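Local coordinates for PfEMP1 variant 1 of strain MC (Plasmodium falciparum, PDB 5LGD), which probably binds a receptor on the host cell surface, this chain being one helical, disulfide-rich domain of a much longer protein and assigned to the DBL family, at residues B[17-22]-B[146-151]; B[43-48]-B[161-166]; B[51-56]-B[154-159]; B[94-99]-B[111-116]. All coordinates share one frame; numbering follows the deposited sequence.

Interaction 1. Residues B[17-22]-B[146-151]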
# COMPACT_ATOMS: atom_id res chain seq x y z
N ASP B 17 -18.92 -6.36 30.67
CA ASP B 17 -19.58 -6.27 31.98
C ASP B 17 -21.12 -6.24 31.86
O ASP B 17 -21.78 -6.79 32.74
CB ASP B 17 -19.08 -5.02 32.75
CG ASP B 17 -17.60 -5.01 33.07
OD1 ASP B 17 -16.90 -6.01 32.75
OD2 ASP B 17 -17.13 -4.00 33.61
N MET B 18 -21.70 -5.65 30.79
CA MET B 18 -23.15 -5.68 30.70
C MET B 18 -23.63 -7.12 30.37
O MET B 18 -24.59 -7.60 31.00
CB MET B 18 -23.73 -4.56 29.81
CG MET B 18 -24.01 -4.93 28.39
SD MET B 18 -25.65 -5.68 28.25
CE MET B 18 -25.70 -5.90 26.55
N LEU B 19 -22.90 -7.84 29.51
CA LEU B 19 -23.22 -9.23 29.12
C LEU B 19 -23.14 -10.16 30.31
O LEU B 19 -24.00 -11.04 30.47
CB LEU B 19 -22.30 -9.70 27.99
CG LEU B 19 -22.52 -9.00 26.62
CD1 LEU B 19 -21.51 -9.46 25.59
CD2 LEU B 19 -23.90 -9.25 26.10
N ILE B 20 -22.16 -9.89 31.18
CA ILE B 20 -21.88 -10.61 32.41
C ILE B 20 -22.98 -10.32 33.43
O ILE B 20 -23.48 -11.24 34.05
CB ILE B 20 -20.41 -10.37 32.91
CG1 ILE B 20 -19.36 -11.08 31.99
CG2 ILE B 20 -20.19 -10.81 34.35
CD1 ILE B 20 -19.65 -12.43 31.51
N ASP B 21 -23.37 -9.07 33.56
CA ASP B 21 -24.45 -8.66 34.46
C ASP B 21 -25.77 -9.29 34.02
O ASP B 21 -26.50 -9.83 34.85
CB ASP B 21 -24.55 -7.14 34.51
CG ASP B 21 -23.43 -6.41 35.24
OD1 ASP B 21 -22.72 -7.05 36.02
OD2 ASP B 21 -23.32 -5.18 35.06
N SER B 22 -26.03 -9.34 32.71
CA SER B 22 -27.23 -9.98 32.17
C SER B 22 -27.29 -11.47 32.62
O SER B 22 -28.32 -11.93 33.10
CB SER B 22 -27.28 -9.82 30.65
OG SER B 22 -28.52 -10.24 30.12
N ASP B 146 -28.30 -3.50 21.34
CA ASP B 146 -29.64 -2.92 21.26
C ASP B 146 -30.73 -4.03 21.23
O ASP B 146 -31.68 -3.97 22.01
CB ASP B 146 -29.73 -2.02 20.03
CG ASP B 146 -28.77 -0.84 20.08
OD1 ASP B 146 -29.04 0.12 20.83
OD2 ASP B 146 -27.80 -0.83 19.28
N LYS B 147 -30.54 -5.07 20.39
CA LYS B 147 -31.44 -6.23 20.29
C LYS B 147 -31.56 -6.90 21.66
O LYS B 147 -32.68 -7.17 22.12
CB LYS B 147 -30.90 -7.25 19.27
CG LYS B 147 -31.26 -6.95 17.82
CD LYS B 147 -32.24 -7.99 17.25
CE LYS B 147 -31.65 -9.37 17.00
NZ LYS B 147 -32.71 -10.40 16.82
N LEU B 148 -30.39 -7.11 22.34
CA LEU B 148 -30.34 -7.69 23.69
C LEU B 148 -31.01 -6.84 24.73
O LEU B 148 -31.83 -7.37 25.48
CB LEU B 148 -28.92 -8.07 24.13
CG LEU B 148 -28.87 -8.78 25.48
CD1 LEU B 148 -29.47 -10.17 25.39
CD2 LEU B 148 -27.50 -8.84 26.01
N LEU B 149 -30.72 -5.52 24.76
CA LEU B 149 -31.39 -4.61 25.70
C LEU B 149 -32.91 -4.55 25.47
O LEU B 149 -33.66 -4.42 26.43
CB LEU B 149 -30.75 -3.22 25.75
CG LEU B 149 -29.36 -3.14 26.40
CD1 LEU B 149 -28.75 -1.75 26.23
CD2 LEU B 149 -29.38 -3.57 27.90
N GLN B 150 -33.37 -4.75 24.21
CA GLN B 150 -34.80 -4.80 23.86
C GLN B 150 -35.39 -6.09 24.46
O GLN B 150 -36.44 -6.05 25.11
CB GLN B 150 -34.99 -4.77 22.34
CG GLN B 150 -35.27 -3.37 21.78
CD GLN B 150 -34.47 -2.97 20.56
OE1 GLN B 150 -34.27 -3.73 19.61
NE2 GLN B 150 -34.07 -1.70 20.54
N HIS B 151 -34.67 -7.23 24.28
CA HIS B 151 -35.06 -8.54 24.81
C HIS B 151 -35.17 -8.48 26.34
O HIS B 151 -36.11 -9.05 26.91
CB HIS B 151 -34.05 -9.62 24.38
CG HIS B 151 -34.25 -10.93 25.08
ND1 HIS B 151 -35.13 -11.88 24.59
CD2 HIS B 151 -33.71 -11.39 26.23
CE1 HIS B 151 -35.08 -12.89 25.44
NE2 HIS B 151 -34.24 -12.64 26.45
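Met-18 and Leu-148 meet through their terminal methyl groups between helix 7-29 and helix 144-162. The side chain of Met-18 sets out from CB in the direction of the other helix. Its chi1 lies away from the staggered values, which may carry some torsional cost. A bend at chi2 places SD, which lies 4.3 Å from CD2 of Leu-149, a loose contact. Beyond the sulfur the chain is extended, and CE ends 3.5 Å from CD2 of Leu-148, tighter than ordinary van der Waals contact between carbons. The two side chains pass each other in opposite directions. The same CD2 of Leu-148 is also met by CD2 of Leu-19 at 3.6 Å, here by chains that run obliquely to one another. Chi1 (-175°) holds CG of Leu-148 anti to the backbone N, and chi2 (69°) then turns CD2 to where both Met-18 and Leu-19 meet it. Ser-22 turns its CB the same way, but its hydroxyl is hydrogen-bonded to Glu-152 farther along helix 144-162. The backbones stay well apart: the axes of the short segments approach to 12.1 Å, and even the nearest CA atoms, those of Leu-19 and Leu-148, are 9.1 Å apart. All five touching residues are buried, with Leu-19 also packed on Ile-112 and Met-18 on Lys-59. Two helices inclined by 27°, running nearly the same way and joined by long apolar side chains, form the parallel pair of what is, in topology, an up-down-up three-helix bundle, with helix 45-70 antiparallel and shorter helices inserted before helix 144-162.

Interaction 2. Residues B[43-48]-B[161-166]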
# COMPACT_ATOMS: atom_id res chain seq x y z
N LYS B 43 -42.56 -15.55 45.85
CA LYS B 43 -42.48 -14.56 46.92
C LYS B 43 -41.12 -13.83 46.82
O LYS B 43 -40.09 -14.47 46.57
CB LYS B 43 -42.65 -15.26 48.29
CG LYS B 43 -43.37 -14.44 49.35
CD LYS B 43 -43.78 -15.28 50.55
CE LYS B 43 -43.00 -14.92 51.79
NZ LYS B 43 -43.43 -15.73 52.96
N GLY B 44 -41.17 -12.50 46.94
CA GLY B 44 -40.00 -11.62 46.92
C GLY B 44 -39.40 -11.35 45.56
O GLY B 44 -38.40 -10.65 45.45
N CYS B 45 -40.01 -11.89 44.51
CA CYS B 45 -39.52 -11.72 43.15
C CYS B 45 -39.87 -10.41 42.54
O CYS B 45 -39.08 -9.93 41.73
CB CYS B 45 -39.94 -12.87 42.26
SG CYS B 45 -38.86 -14.30 42.36
N ASN B 46 -41.04 -9.82 42.89
CA ASN B 46 -41.47 -8.53 42.35
C ASN B 46 -40.36 -7.48 42.43
O ASN B 46 -40.03 -6.87 41.41
CB ASN B 46 -42.73 -8.03 43.03
CG ASN B 46 -42.96 -6.57 42.77
OD1 ASN B 46 -43.47 -6.18 41.70
ND2 ASN B 46 -42.48 -5.72 43.69
N LYS B 47 -39.80 -7.28 43.66
CA LYS B 47 -38.71 -6.36 44.00
C LYS B 47 -37.56 -6.54 43.01
O LYS B 47 -37.13 -5.57 42.39
CB LYS B 47 -38.23 -6.62 45.45
CG LYS B 47 -37.16 -5.66 45.96
CD LYS B 47 -36.62 -6.07 47.33
CE LYS B 47 -35.14 -6.35 47.30
NZ LYS B 47 -34.61 -6.68 48.65
N LYS B 48 -37.13 -7.82 42.81
CA LYS B 48 -36.07 -8.19 41.89
C LYS B 48 -36.41 -7.91 40.42
O LYS B 48 -35.52 -7.51 39.69
CB LYS B 48 -35.62 -9.65 42.12
CG LYS B 48 -34.33 -9.74 42.92
CD LYS B 48 -34.56 -9.86 44.41
CE LYS B 48 -33.33 -9.42 45.16
NZ LYS B 48 -33.25 -10.04 46.51
N LYS B 161 -45.28 -9.31 35.11
CA LYS B 161 -46.61 -9.85 34.82
C LYS B 161 -46.86 -11.16 35.58
O LYS B 161 -48.00 -11.46 35.92
CB LYS B 161 -46.83 -10.03 33.30
CG LYS B 161 -47.22 -8.73 32.61
CD LYS B 161 -46.81 -8.69 31.15
CE LYS B 161 -46.99 -7.31 30.56
NZ LYS B 161 -46.62 -7.26 29.12
N THR B 162 -45.78 -11.91 35.88
CA THR B 162 -45.83 -13.16 36.64
C THR B 162 -45.71 -12.83 38.14
O THR B 162 -46.60 -13.17 38.93
CB THR B 162 -44.71 -14.13 36.19
OG1 THR B 162 -44.69 -14.27 34.76
CG2 THR B 162 -44.82 -15.49 36.84
N HIS B 163 -44.61 -12.16 38.52
CA HIS B 163 -44.33 -11.77 39.90
C HIS B 163 -44.85 -10.37 40.19
O HIS B 163 -44.07 -9.49 40.52
CB HIS B 163 -42.83 -11.87 40.18
CG HIS B 163 -42.22 -13.17 39.77
ND1 HIS B 163 -42.45 -14.34 40.48
CD2 HIS B 163 -41.36 -13.44 38.76
CE1 HIS B 163 -41.75 -15.27 39.87
NE2 HIS B 163 -41.07 -14.78 38.83
N THR B 164 -46.18 -10.19 40.07
CA THR B 164 -46.96 -8.95 40.25
C THR B 164 -46.92 -8.37 41.68
O THR B 164 -47.10 -7.15 41.86
CB THR B 164 -48.45 -9.20 39.89
OG1 THR B 164 -48.90 -10.41 40.51
CG2 THR B 164 -48.70 -9.25 38.39
N ASP B 165 -46.77 -9.25 42.68
CA ASP B 165 -46.77 -8.90 44.10
C ASP B 165 -45.69 -9.67 44.85
O ASP B 165 -45.40 -10.83 44.51
CB ASP B 165 -48.16 -9.18 44.70
CG ASP B 165 -48.50 -8.32 45.89
OD1 ASP B 165 -48.86 -7.14 45.69
OD2 ASP B 165 -48.42 -8.84 47.03
N ASP B 166 -45.08 -9.03 45.88
CA ASP B 166 -44.04 -9.66 46.68
C ASP B 166 -44.60 -10.81 47.51
O ASP B 166 -43.90 -11.78 47.73
CB ASP B 166 -43.25 -8.64 47.52
CG ASP B 166 -42.09 -8.00 46.77
OD1 ASP B 166 -41.47 -8.70 45.92
OD2 ASP B 166 -41.75 -6.84 47.08
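A chi1 of -50° sets CG of His-163 anti to its own carbonyl carbon, on the side of Cys-45, while a chi1 of -85° at Asp-166 starts its carboxylate toward the backbone of residues 45-47. The setting is the disulfide-linked end of a helical bundle: helix 144-162 has just finished, and the chain after it folds over the amino end of helix 45-70. CB of Cys-45 stands over one face of the imidazole, 3.5 Å from the ring centroid, a CH-pi contact. The sulfur follows over the same face, with SG 4.0 Å from that centroid. CG2 of Thr-162 lies over the opposite face, so both faces of the ring are covered. Its rotation is further fixed by ND1, which accepts a hydrogen bond from Ile-42 N, and by a weak bond between NE2 and Cys-32 O; Cys-32 is also the disulfide partner of Cys-45. Asp-166 grips the other segment twice. Its backbone O takes the N-H of Gly-44 at 2.9 Å; Gly-44 has positive phi, which favours glycine. OD1 of Asp-166 receives Lys-47 N at 3.1 Å on its syn side, somewhat out of the carboxylate plane, with a nearly straight N-H angle of 165°. A carboxylate so close to the start of helix 45-70 would probably be favoured by the helix dipole. Between the carbonyl of His-163 and the carboxylate of Asp-166 sits Asn-46, its amide turned almost perpendicular to that carboxylate. Its CB lies 3.2 Å from His-163 O and equally 3.2 Å from Asp-166 OD1.

Interaction 3. Residues B[51-56]-B[154-159]; sequences SFQKWV and KEADKC. Unlike the reference sequence in segment 51-56: Ser-51 (reference Cys).
Ala-156, Phe-52 and Gln-53 account for most of the surface buried where helix 45-70 runs against helix 144-162. The methyl of Ala-156 is the centre of the contact. It points at the other helix and is met by CD2 of Phe-52, 3.5 Å from Ala-156 CB. It also rests against the backbone of Gln-53, whose CA is 3.8 Å from the same CB. Chi1 of Phe-52 (174°) puts CG anti to the backbone N, toward the other helix, and ring atoms CD2 and CE2 reach Ala-156: CE2 comes 3.7 Å from Ala-156 N, and the carbonyl carbon of Glu-155 lies at the ring edge, near the ring plane. One ring face is covered within its own helix by Val-56 CG2, toward the rim, and the ring also meets Trp-25 of helix 7-29. Gln-53 reaches the other way round Ala-156. Its chain is extended beyond CG and carries NE2 to 2.9 Å from Asp-157 OD1, the side chains crossing with amide and carboxylate planes steeply inclined. The axes of the two segments come to 9.0 Å at an angle of 159°, an antiparallel pairing, and the CA atoms of Gln-53 and Ala-156 are only 5.2 Å apart. One turn on, Cys-159 is disulfide-bonded to Cys-49, which ties the same two helices covalently. The chemistry is therefore graded: a small methyl permits close backbone approach, an aromatic ring fills the buried side next to helix 7-29, and a polar amide and carboxylate meet at the partly exposed margin.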
# COMPACT_ATOMS: atom_id res chain seq x y z
N SER B 51 -35.72 -4.09 40.04
CA SER B 51 -34.27 -3.81 40.00
C SER B 51 -33.68 -4.20 38.64
O SER B 51 -32.86 -3.46 38.09
CB SER B 51 -33.53 -4.58 41.09
OG SER B 51 -34.00 -4.21 42.38
N PHE B 52 -34.12 -5.38 38.12
CA PHE B 52 -33.72 -5.88 36.81
C PHE B 52 -34.27 -4.90 35.73
O PHE B 52 -33.51 -4.49 34.87
CB PHE B 52 -34.19 -7.32 36.59
CG PHE B 52 -33.94 -7.85 35.19
CD1 PHE B 52 -32.66 -7.82 34.64
CD2 PHE B 52 -34.96 -8.42 34.45
CE1 PHE B 52 -32.43 -8.30 33.35
CE2 PHE B 52 -34.73 -8.90 33.16
CZ PHE B 52 -33.47 -8.83 32.61
N GLN B 53 -35.55 -4.48 35.84
CA GLN B 53 -36.15 -3.49 34.92
C GLN B 53 -35.36 -2.17 34.95
O GLN B 53 -35.14 -1.58 33.89
CB GLN B 53 -37.63 -3.24 35.24
CG GLN B 53 -38.31 -2.33 34.21
CD GLN B 53 -39.80 -2.38 34.30
OE1 GLN B 53 -40.41 -1.86 35.24
NE2 GLN B 53 -40.43 -3.00 33.31
N LYS B 54 -34.96 -1.71 36.16
CA LYS B 54 -34.18 -0.49 36.38
C LYS B 54 -32.84 -0.59 35.64
O LYS B 54 -32.48 0.32 34.89
CB LYS B 54 -33.93 -0.28 37.88
CG LYS B 54 -33.70 1.17 38.30
CD LYS B 54 -32.96 1.27 39.63
CE LYS B 54 -32.99 2.68 40.19
NZ LYS B 54 -32.24 2.78 41.47
N TRP B 55 -32.11 -1.72 35.87
CA TRP B 55 -30.83 -2.01 35.25
C TRP B 55 -30.92 -1.89 33.75
O TRP B 55 -30.03 -1.28 33.18
CB TRP B 55 -30.37 -3.42 35.64
CG TRP B 55 -29.09 -3.87 34.99
CD1 TRP B 55 -27.82 -3.54 35.36
CD2 TRP B 55 -28.97 -4.77 33.89
NE1 TRP B 55 -26.91 -4.19 34.56
CE2 TRP B 55 -27.59 -4.98 33.66
CE3 TRP B 55 -29.89 -5.43 33.06
CZ2 TRP B 55 -27.11 -5.79 32.63
CZ3 TRP B 55 -29.41 -6.27 32.06
CH2 TRP B 55 -28.04 -6.44 31.85
N VAL B 56 -31.96 -2.48 33.10
CA VAL B 56 -32.16 -2.44 31.64
C VAL B 56 -32.20 -0.98 31.14
O VAL B 56 -31.50 -0.66 30.19
CB VAL B 56 -33.40 -3.24 31.13
CG1 VAL B 56 -33.39 -3.35 29.60
CG2 VAL B 56 -33.47 -4.63 31.75
N LYS B 154 -38.33 -6.87 27.58
CA LYS B 154 -39.44 -7.81 27.44
C LYS B 154 -39.42 -8.85 28.54
O LYS B 154 -40.49 -9.23 28.99
CB LYS B 154 -39.46 -8.46 26.05
CG LYS B 154 -39.96 -7.50 24.96
CD LYS B 154 -39.30 -7.76 23.61
CE LYS B 154 -39.59 -6.65 22.62
NZ LYS B 154 -39.00 -6.92 21.28
N GLU B 155 -38.23 -9.31 28.98
CA GLU B 155 -38.10 -10.27 30.07
C GLU B 155 -38.45 -9.67 31.43
O GLU B 155 -39.11 -10.33 32.23
CB GLU B 155 -36.73 -10.96 30.10
CG GLU B 155 -36.58 -12.00 28.99
CD GLU B 155 -37.62 -13.11 28.97
OE1 GLU B 155 -37.74 -13.82 29.99
OE2 GLU B 155 -38.33 -13.25 27.95
N ALA B 156 -38.04 -8.41 31.68
CA ALA B 156 -38.35 -7.70 32.91
C ALA B 156 -39.88 -7.35 32.94
O ALA B 156 -40.48 -7.30 34.03
CB ALA B 156 -37.51 -6.44 32.99
N ASP B 157 -40.51 -7.16 31.76
CA ASP B 157 -41.95 -6.91 31.66
C ASP B 157 -42.72 -8.19 31.92
O ASP B 157 -43.78 -8.15 32.55
CB ASP B 157 -42.35 -6.31 30.30
CG ASP B 157 -42.10 -4.83 30.20
OD1 ASP B 157 -42.19 -4.14 31.24
OD2 ASP B 157 -41.83 -4.35 29.08
N LYS B 158 -42.19 -9.33 31.42
CA LYS B 158 -42.78 -10.65 31.63
C LYS B 158 -42.64 -11.02 33.12
O LYS B 158 -43.60 -11.54 33.71
CB LYS B 158 -42.11 -11.69 30.71
CG LYS B 158 -42.58 -11.66 29.26
CD LYS B 158 -41.71 -12.57 28.38
CE LYS B 158 -42.36 -12.93 27.07
NZ LYS B 158 -42.28 -11.83 26.07
N CYS B 159 -41.46 -10.71 33.72
CA CYS B 159 -41.10 -10.89 35.14
C CYS B 159 -42.18 -10.23 36.01
O CYS B 159 -42.71 -10.88 36.90
CB CYS B 159 -39.72 -10.28 35.41
SG CYS B 159 -38.88 -10.91 36.88

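Interaction 4. Residues B[94-99]-B[111-116]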
# COMPACT_ATOMS: atom_id res chain seq x y z
N LEU B 94 -18.11 -12.03 15.67
CA LEU B 94 -16.99 -11.14 15.95
C LEU B 94 -17.00 -10.67 17.41
O LEU B 94 -15.95 -10.54 18.02
CB LEU B 94 -16.97 -9.92 15.00
CG LEU B 94 -15.82 -8.90 15.19
CD1 LEU B 94 -14.46 -9.55 15.08
CD2 LEU B 94 -15.90 -7.78 14.12
N LEU B 95 -18.19 -10.35 17.94
CA LEU B 95 -18.34 -9.91 19.32
C LEU B 95 -17.70 -10.91 20.32
O LEU B 95 -16.95 -10.51 21.20
CB LEU B 95 -19.83 -9.70 19.65
CG LEU B 95 -20.16 -9.36 21.08
CD1 LEU B 95 -19.44 -8.11 21.50
CD2 LEU B 95 -21.63 -9.12 21.24
N LEU B 96 -18.00 -12.20 20.15
CA LEU B 96 -17.52 -13.28 20.99
C LEU B 96 -16.01 -13.46 20.80
O LEU B 96 -15.28 -13.69 21.77
CB LEU B 96 -18.31 -14.58 20.61
CG LEU B 96 -19.60 -14.99 21.42
CD1 LEU B 96 -20.27 -13.85 22.13
CD2 LEU B 96 -20.59 -15.79 20.59
N GLU B 97 -15.52 -13.30 19.55
CA GLU B 97 -14.07 -13.37 19.31
C GLU B 97 -13.30 -12.27 20.08
O GLU B 97 -12.26 -12.54 20.66
CB GLU B 97 -13.80 -13.11 17.84
CG GLU B 97 -13.50 -14.31 16.99
CD GLU B 97 -13.19 -13.79 15.61
OE1 GLU B 97 -13.78 -14.32 14.64
OE2 GLU B 97 -12.44 -12.79 15.51
N ILE B 98 -13.77 -11.01 20.00
CA ILE B 98 -13.10 -9.86 20.63
C ILE B 98 -13.11 -10.03 22.15
O ILE B 98 -12.05 -9.92 22.77
CB ILE B 98 -13.72 -8.53 20.14
CG1 ILE B 98 -13.35 -8.29 18.66
CG2 ILE B 98 -13.34 -7.32 21.04
CD1 ILE B 98 -14.15 -7.18 17.98
N ILE B 99 -14.25 -10.40 22.72
CA ILE B 99 -14.37 -10.65 24.17
C ILE B 99 -13.41 -11.70 24.61
O ILE B 99 -12.67 -11.44 25.55
CB ILE B 99 -15.81 -10.90 24.65
CG1 ILE B 99 -16.61 -9.57 24.49
CG2 ILE B 99 -15.83 -11.36 26.12
CD1 ILE B 99 -18.00 -9.74 24.49
N ARG B 111 -21.41 -19.03 28.14
CA ARG B 111 -22.53 -18.42 28.87
C ARG B 111 -23.17 -17.27 28.05
O ARG B 111 -24.40 -17.16 27.99
CB ARG B 111 -22.10 -17.88 30.27
CG ARG B 111 -21.45 -18.89 31.23
CD ARG B 111 -21.51 -18.58 32.75
NE ARG B 111 -21.48 -17.16 33.15
CZ ARG B 111 -20.39 -16.41 33.24
NH1 ARG B 111 -19.21 -16.88 32.88
NH2 ARG B 111 -20.48 -15.14 33.61
N ILE B 112 -22.32 -16.41 27.43
CA ILE B 112 -22.75 -15.25 26.65
C ILE B 112 -23.49 -15.77 25.39
O ILE B 112 -24.63 -15.36 25.14
CB ILE B 112 -21.57 -14.30 26.31
CG1 ILE B 112 -20.98 -13.71 27.62
CG2 ILE B 112 -22.06 -13.18 25.35
CD1 ILE B 112 -19.66 -12.94 27.54
N GLU B 113 -22.86 -16.71 24.64
CA GLU B 113 -23.40 -17.36 23.45
C GLU B 113 -24.80 -17.95 23.77
O GLU B 113 -25.73 -17.69 23.02
CB GLU B 113 -22.42 -18.44 22.97
CG GLU B 113 -22.55 -18.82 21.51
CD GLU B 113 -21.53 -19.83 21.01
OE1 GLU B 113 -20.91 -20.53 21.83
OE2 GLU B 113 -21.36 -19.91 19.77
N ALA B 114 -24.95 -18.63 24.93
CA ALA B 114 -26.23 -19.20 25.39
C ALA B 114 -27.29 -18.10 25.63
O ALA B 114 -28.45 -18.24 25.19
CB ALA B 114 -26.01 -19.98 26.68
N LEU B 115 -26.89 -17.01 26.35
CA LEU B 115 -27.70 -15.82 26.65
C LEU B 115 -28.19 -15.17 25.34
O LEU B 115 -29.36 -14.84 25.23
CB LEU B 115 -26.90 -14.81 27.49
CG LEU B 115 -27.65 -13.55 27.98
CD1 LEU B 115 -28.16 -13.75 29.41
CD2 LEU B 115 -26.74 -12.37 27.97
N LEU B 116 -27.29 -15.02 24.35
CA LEU B 116 -27.64 -14.42 23.07
C LEU B 116 -28.54 -15.34 22.24
O LEU B 116 -29.46 -14.85 21.57
CB LEU B 116 -26.38 -14.01 22.28
CG LEU B 116 -25.44 -12.98 22.92
CD1 LEU B 116 -24.23 -12.76 22.04
CD2 LEU B 116 -26.15 -11.63 23.18
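Ile-112 is the first residue of 111-116 to meet the other segment. Its CG2, anti to the backbone N, lies 3.7 Å from CD1 of Leu-96, and the two chains run alongside in opposite senses. Its other branch ends in CD1, 4.4 Å from Ile-99 CG2, a looser contact. Glu-113 comes next and contributes its aliphatic part: CG sits 3.7 Å from Leu-96 CD2, the glutamate chain lying roughly perpendicular to the leucine. One turn after Ile-112, Leu-116 brings its CD1 to 4.1 Å from Leu-96 CD1. Leu-96 is thus the shared partner, one methyl facing Ile-112 and Leu-116, the other Glu-113. Both of its torsions are off the staggered values, and the methyl positions are best read with caution. The segment axes approach to 11.1 Å at 157°, so helices 92-103 and 106-118 form an antiparallel helical hairpin. On helix 92-103, Leu-94 and Ile-98 pack against the other protein of the assembly, and Glu-97 OE2 hydrogen-bonds a polar side chain there. The hairpin is thus joined by apolar branches, and a glutamate lends methylenes to its partly exposed margin.

Interactions 1, 2 and 3 share helix 144-162, running along it in the order 1, 3, 2, with neighbouring centres about 11 Å apart. Interaction 1 lies near the centre of the chain, where helix 7-29 joins; interaction 3 pairs helix 45-70 with helix 144-162 and interaction 2 with the turn that follows it, 3 nested inside 2. Trp-55 of segment 51-56 joins interactions 1 and 3, packing on Asp-21 and Ser-22. Interaction 4, about 30 Å between centres from interaction 2, lies in the hairpin inserted between helices 45-70 and 144-162, and touches interaction 1 through Leu-19 and Ile-112. A three-helix bundle, disulfide-linked toward one end, carries a hairpin whose helix 92-103 meets the other protein.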